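Gamma-glutamyl phosphate reductase (Thermotoga maritima, PDB 1O20) probably catalyses the NADPH-dependent reduction of L-glutamyl phosphate to glutamate semialdehyde, the second step in making proline from glutamate. Local coordinates at residues Leu284-Val298 with Glu302-Ala314. Numbering follows the deposited sequence.
Sequences LPVIVEELRKHGVEV and EKTREIVPDVVPA
The carboxylate of D310 meets the guanidinium of R292 in a salt bridge, with R292 NH1 3.0 Å from D310 OD2. D310 OD1 is shared: R292 NH1 and NH2 both reach it by weak hydrogen bonds, and it lies at the edge of the guanidinium, in its plane, although the two flat groups stand 87° apart. R292 gets there with its chain extended from CG to NE; V288 CG1 lies 3.4 Å from the guanidinium plane, over its centre, and R292 NH2 is 3.7 Å from V311 CG1. Were R292 cut back to an alanine, D310 would probably lose its charged mate, and V288 CG1 and V311 CG1 the group packed against them. Strand 297-300, helix 302-307 and strand 312-313 form a beta-alpha-beta unit at one border of the parallel sheet in this aldehyde dehydrogenase-like fold. Edge strand 312-313 is joined to strand 297-300 by V312 N to V298 O, 3.2 Å and in the carbonyl plane; beside this bond, V298 CG1 packs on V311 CG1. Helix segments 284-293 and 302-307 cross at -90°. Here L284 CD1 touches I307 CD1, the two side chains roughly perpendicular, while V308 CG2 lies 4.0 Å from L284 CB, and V308 CG1 4.1 Å from V288 CG1.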
loop_
_atom_site.group_PDB
_atom_site.type_symbol
_atom_site.label_atom_id
_atom_site.label_comp_id
_atom_site.label_asym_id
_atom_site.label_seq_id
_atom_site.Cartn_x
_atom_site.Cartn_y
_atom_site.Cartn_z
ATOM N N LEU A 284 13.573 -27.023 13.883
ATOM C CA LEU A 284 14.263 -26.625 12.636
ATOM C C LEU A 284 14.221 -27.697 11.556
ATOM O O LEU A 284 13.973 -27.362 10.386
ATOM C CB LEU A 284 15.690 -26.151 12.848
ATOM C CG LEU A 284 15.817 -24.767 13.498
ATOM C CD1 LEU A 284 17.251 -24.509 13.869
ATOM C CD2 LEU A 284 15.294 -23.658 12.585
ATOM N N PRO A 285 14.466 -28.963 11.905
ATOM C CA PRO A 285 14.395 -30.017 10.868
ATOM C C PRO A 285 13.028 -30.089 10.215
ATOM O O PRO A 285 12.938 -30.307 9.011
ATOM C CB PRO A 285 14.795 -31.311 11.625
ATOM C CG PRO A 285 15.608 -30.830 12.747
ATOM C CD PRO A 285 14.973 -29.496 13.186
ATOM N N VAL A 286 11.988 -29.843 11.002
ATOM C CA VAL A 286 10.621 -29.884 10.497
ATOM C C VAL A 286 10.294 -28.721 9.580
ATOM O O VAL A 286 9.827 -28.936 8.478
ATOM C CB VAL A 286 9.616 -29.974 11.639
ATOM C CG1 VAL A 286 8.164 -29.964 11.084
ATOM C CG2 VAL A 286 9.863 -31.262 12.414
ATOM N N ILE A 287 10.558 -27.496 10.032
ATOM C CA ILE A 287 10.191 -26.330 9.254
ATOM C C ILE A 287 11.042 -26.202 7.999
ATOM O O ILE A 287 10.539 -25.783 6.969
ATOM C CB ILE A 287 10.207 -25.029 10.123
ATOM C CG1 ILE A 287 9.557 -23.871 9.363
ATOM C CG2 ILE A 287 11.606 -24.671 10.559
ATOM C CD1 ILE A 287 8.059 -24.107 9.030
ATOM N N VAL A 288 12.309 -26.567 8.084
ATOM C CA VAL A 288 13.192 -26.524 6.924
ATOM C C VAL A 288 12.695 -27.540 5.857
ATOM O O VAL A 288 12.580 -27.187 4.687
ATOM C CB VAL A 288 14.680 -26.738 7.309
ATOM C CG1 VAL A 288 15.580 -26.873 6.065
ATOM C CG2 VAL A 288 15.174 -25.608 8.138
ATOM N N GLU A 289 12.331 -28.748 6.283
ATOM C CA GLU A 289 11.751 -29.770 5.385
ATOM C C GLU A 289 10.507 -29.215 4.675
ATOM O O GLU A 289 10.421 -29.277 3.440
ATOM C CB GLU A 289 11.450 -31.067 6.198
ATOM C CG GLU A 289 10.585 -32.165 5.572
ATOM C CD GLU A 289 10.379 -33.366 6.532
ATOM O OE1 GLU A 289 10.785 -34.502 6.170
ATOM O OE2 GLU A 289 9.843 -33.167 7.663
ATOM N N GLU A 290 9.601 -28.601 5.447
ATOM C CA GLU A 290 8.360 -28.097 4.899
ATOM C C GLU A 290 8.569 -26.900 3.975
ATOM O O GLU A 290 7.914 -26.780 2.932
ATOM C CB GLU A 290 7.380 -27.787 6.020
ATOM C CG GLU A 290 5.960 -27.430 5.560
ATOM C CD GLU A 290 5.154 -28.635 5.079
ATOM O OE1 GLU A 290 5.652 -29.772 5.231
ATOM O OE2 GLU A 290 4.026 -28.414 4.545
ATOM N N LEU A 291 9.485 -26.021 4.333
ATOM C CA LEU A 291 9.845 -24.883 3.476
ATOM C C LEU A 291 10.375 -25.393 2.123
ATOM O O LEU A 291 9.978 -24.926 1.052
ATOM C CB LEU A 291 10.879 -24.000 4.183
ATOM C CG LEU A 291 10.275 -23.096 5.265
ATOM C CD1 LEU A 291 11.326 -22.604 6.196
ATOM C CD2 LEU A 291 9.493 -21.937 4.587
ATOM N N ARG A 292 11.234 -26.391 2.190
ATOM C CA ARG A 292 11.795 -27.014 0.972
ATOM C C ARG A 292 10.743 -27.702 0.118
ATOM O O ARG A 292 10.836 -27.652 -1.082
ATOM C CB ARG A 292 12.936 -27.968 1.308
ATOM C CG ARG A 292 14.197 -27.199 1.733
ATOM C CD ARG A 292 15.264 -28.029 2.371
ATOM N NE ARG A 292 16.491 -27.264 2.635
ATOM C CZ ARG A 292 17.501 -27.728 3.351
ATOM N NH1 ARG A 292 17.421 -28.950 3.853
ATOM N NH2 ARG A 292 18.602 -26.996 3.559
ATOM N N LYS A 293 9.682 -28.236 0.723
ATOM C CA LYS A 293 8.613 -28.856 -0.068
ATOM C C LYS A 293 7.933 -27.807 -0.945
ATOM O O LYS A 293 7.338 -28.124 -1.972
ATOM C CB LYS A 293 7.552 -29.496 0.840
ATOM C CG LYS A 293 7.900 -30.826 1.464
ATOM C CD LYS A 293 6.676 -31.538 2.169
ATOM C CE LYS A 293 5.268 -31.268 1.494
ATOM N NZ LYS A 293 4.082 -31.621 2.387
ATOM N N HIS A 294 7.975 -26.549 -0.504
ATOM C CA HIS A 294 7.354 -25.439 -1.222
ATOM C C HIS A 294 8.342 -24.640 -2.089
ATOM O O HIS A 294 8.046 -23.522 -2.521
ATOM C CB HIS A 294 6.666 -24.514 -0.230
ATOM C CG HIS A 294 5.439 -25.103 0.368
ATOM N ND1 HIS A 294 5.458 -25.839 1.538
ATOM C CD2 HIS A 294 4.154 -25.110 -0.069
ATOM C CE1 HIS A 294 4.234 -26.254 1.810
ATOM N NE2 HIS A 294 3.421 -25.808 0.860
ATOM N N GLY A 295 9.496 -25.241 -2.347
ATOM C CA GLY A 295 10.518 -24.650 -3.182
ATOM C C GLY A 295 11.318 -23.521 -2.532
ATOM O O GLY A 295 11.924 -22.746 -3.246
ATOM N N VAL A 296 11.368 -23.459 -1.212
ATOM C CA VAL A 296 12.051 -22.356 -0.535
ATOM C C VAL A 296 13.527 -22.694 -0.300
ATOM O O VAL A 296 13.872 -23.770 0.210
ATOM C CB VAL A 296 11.349 -21.940 0.758
ATOM C CG1 VAL A 296 12.142 -20.890 1.480
ATOM C CG2 VAL A 296 9.952 -21.392 0.450
ATOM N N GLU A 297 14.383 -21.769 -0.743
ATOM C CA GLU A 297 15.815 -21.788 -0.442
ATOM C C GLU A 297 16.054 -21.251 0.987
ATOM O O GLU A 297 15.772 -20.091 1.285
ATOM C CB GLU A 297 16.624 -20.948 -1.452
ATOM C CG GLU A 297 18.108 -20.903 -1.096
ATOM C CD GLU A 297 18.941 -20.031 -2.011
ATOM O OE1 GLU A 297 18.696 -20.023 -3.232
ATOM O OE2 GLU A 297 19.875 -19.390 -1.495
ATOM N N VAL A 298 16.591 -22.093 1.849
ATOM C CA VAL A 298 16.721 -21.785 3.263
ATOM C C VAL A 298 18.146 -21.430 3.572
ATOM O O VAL A 298 19.066 -22.174 3.240
ATOM C CB VAL A 298 16.306 -22.950 4.095
ATOM C CG1 VAL A 298 16.563 -22.679 5.550
ATOM C CG2 VAL A 298 14.796 -23.256 3.826
ATOM N N GLU A 302 24.864 -19.852 12.031
ATOM C CA GLU A 302 25.752 -20.981 12.361
ATOM C C GLU A 302 25.029 -21.972 13.279
ATOM O O GLU A 302 25.219 -23.173 13.149
ATOM C CB GLU A 302 27.099 -20.505 12.980
ATOM N N LYS A 303 24.170 -21.509 14.185
ATOM C CA LYS A 303 23.434 -22.461 15.048
ATOM C C LYS A 303 22.373 -23.245 14.292
ATOM O O LYS A 303 22.128 -24.452 14.552
ATOM C CB LYS A 303 22.856 -21.749 16.275
ATOM C CG LYS A 303 23.969 -21.336 17.246
ATOM C CD LYS A 303 23.406 -20.608 18.423
ATOM C CE LYS A 303 24.517 -20.314 19.432
ATOM N NZ LYS A 303 23.974 -19.330 20.397
ATOM N N THR A 304 21.754 -22.578 13.328
ATOM C CA THR A 304 20.805 -23.222 12.437
ATOM C C THR A 304 21.492 -24.358 11.638
ATOM O O THR A 304 20.956 -25.462 11.484
ATOM C CB THR A 304 20.161 -22.169 11.492
ATOM O OG1 THR A 304 19.348 -21.241 12.254
ATOM C CG2 THR A 304 19.193 -22.831 10.501
ATOM N N ARG A 305 22.686 -24.063 11.163
ATOM C CA ARG A 305 23.515 -24.984 10.413
ATOM C C ARG A 305 24.087 -26.116 11.273
ATOM O O ARG A 305 24.235 -27.247 10.788
ATOM C CB ARG A 305 24.674 -24.248 9.766
ATOM C CG ARG A 305 24.474 -23.840 8.345
ATOM C CD ARG A 305 25.797 -23.791 7.499
ATOM N NE ARG A 305 26.891 -23.112 8.207
ATOM C CZ ARG A 305 28.133 -23.601 8.358
ATOM N NH1 ARG A 305 28.478 -24.792 7.864
ATOM N NH2 ARG A 305 29.033 -22.886 9.043
ATOM N N GLU A 306 24.394 -25.862 12.543
ATOM C CA GLU A 306 24.738 -26.994 13.447
ATOM C C GLU A 306 23.620 -28.039 13.463
ATOM O O GLU A 306 23.879 -29.227 13.479
ATOM C CB GLU A 306 25.026 -26.563 14.883
ATOM C CG GLU A 306 26.352 -25.857 15.047
ATOM C CD GLU A 306 26.512 -25.082 16.361
ATOM O OE1 GLU A 306 25.578 -25.085 17.214
ATOM O OE2 GLU A 306 27.610 -24.470 16.521
ATOM N N ILE A 307 22.386 -27.582 13.462
ATOM C CA ILE A 307 21.241 -28.459 13.520
ATOM C C ILE A 307 20.810 -29.037 12.158
ATOM O O ILE A 307 20.476 -30.196 12.097
ATOM C CB ILE A 307 20.083 -27.735 14.239
ATOM C CG1 ILE A 307 20.423 -27.547 15.727
ATOM C CG2 ILE A 307 18.767 -28.521 14.114
ATOM C CD1 ILE A 307 19.647 -26.429 16.445
ATOM N N VAL A 308 20.797 -28.232 11.095
ATOM C CA VAL A 308 20.428 -28.683 9.748
ATOM C C VAL A 308 21.594 -28.346 8.803
ATOM O O VAL A 308 21.661 -27.235 8.252
ATOM C CB VAL A 308 19.130 -28.038 9.228
ATOM C CG1 VAL A 308 18.687 -28.720 7.946
ATOM C CG2 VAL A 308 17.994 -28.152 10.258
ATOM N N PRO A 309 22.528 -29.285 8.651
ATOM C CA PRO A 309 23.876 -28.990 8.121
ATOM C C PRO A 309 23.940 -28.610 6.657
ATOM O O PRO A 309 24.943 -28.046 6.196
ATOM C CB PRO A 309 24.649 -30.283 8.396
ATOM C CG PRO A 309 23.577 -31.367 8.320
ATOM C CD PRO A 309 22.373 -30.706 8.984
ATOM N N ASP A 310 22.880 -28.858 5.914
ATOM C CA ASP A 310 22.897 -28.428 4.526
ATOM C C ASP A 310 22.332 -27.032 4.226
ATOM O O ASP A 310 22.277 -26.659 3.053
ATOM C CB ASP A 310 22.224 -29.473 3.624
ATOM C CG ASP A 310 20.776 -29.672 3.943
ATOM O OD1 ASP A 310 20.336 -29.239 5.029
ATOM O OD2 ASP A 310 19.987 -30.257 3.172
ATOM N N VAL A 311 21.873 -26.276 5.228
ATOM C CA VAL A 311 21.346 -24.941 4.891
ATOM C C VAL A 311 22.469 -24.065 4.346
ATOM O O VAL A 311 23.639 -24.181 4.732
ATOM C CB VAL A 311 20.587 -24.208 6.027
ATOM C CG1 VAL A 311 19.448 -25.069 6.565
ATOM C CG2 VAL A 311 21.526 -23.786 7.146
ATOM N N VAL A 312 22.104 -23.204 3.412
ATOM C CA VAL A 312 23.030 -22.186 2.926
ATOM C C VAL A 312 23.511 -21.299 4.076
ATOM O O VAL A 312 22.689 -20.788 4.819
ATOM C CB VAL A 312 22.376 -21.294 1.854
ATOM C CG1 VAL A 312 23.341 -20.162 1.447
ATOM C CG2 VAL A 312 22.002 -22.123 0.654
ATOM N N PRO A 313 24.825 -21.108 4.237
ATOM C CA PRO A 313 25.298 -20.199 5.292
ATOM C C PRO A 313 24.820 -18.739 5.070
ATOM O O PRO A 313 25.018 -18.136 4.011
ATOM C CB PRO A 313 26.831 -20.351 5.248
ATOM C CG PRO A 313 27.065 -21.641 4.505
ATOM C CD PRO A 313 25.940 -21.728 3.509
ATOM N N ALA A 314 24.093 -18.216 6.048
ATOM C CA ALA A 314 23.695 -16.811 6.036
ATOM C C ALA A 314 24.930 -15.916 6.177
ATOM O O ALA A 314 25.934 -16.289 6.816
ATOM C CB ALA A 314 22.705 -16.531 7.151
#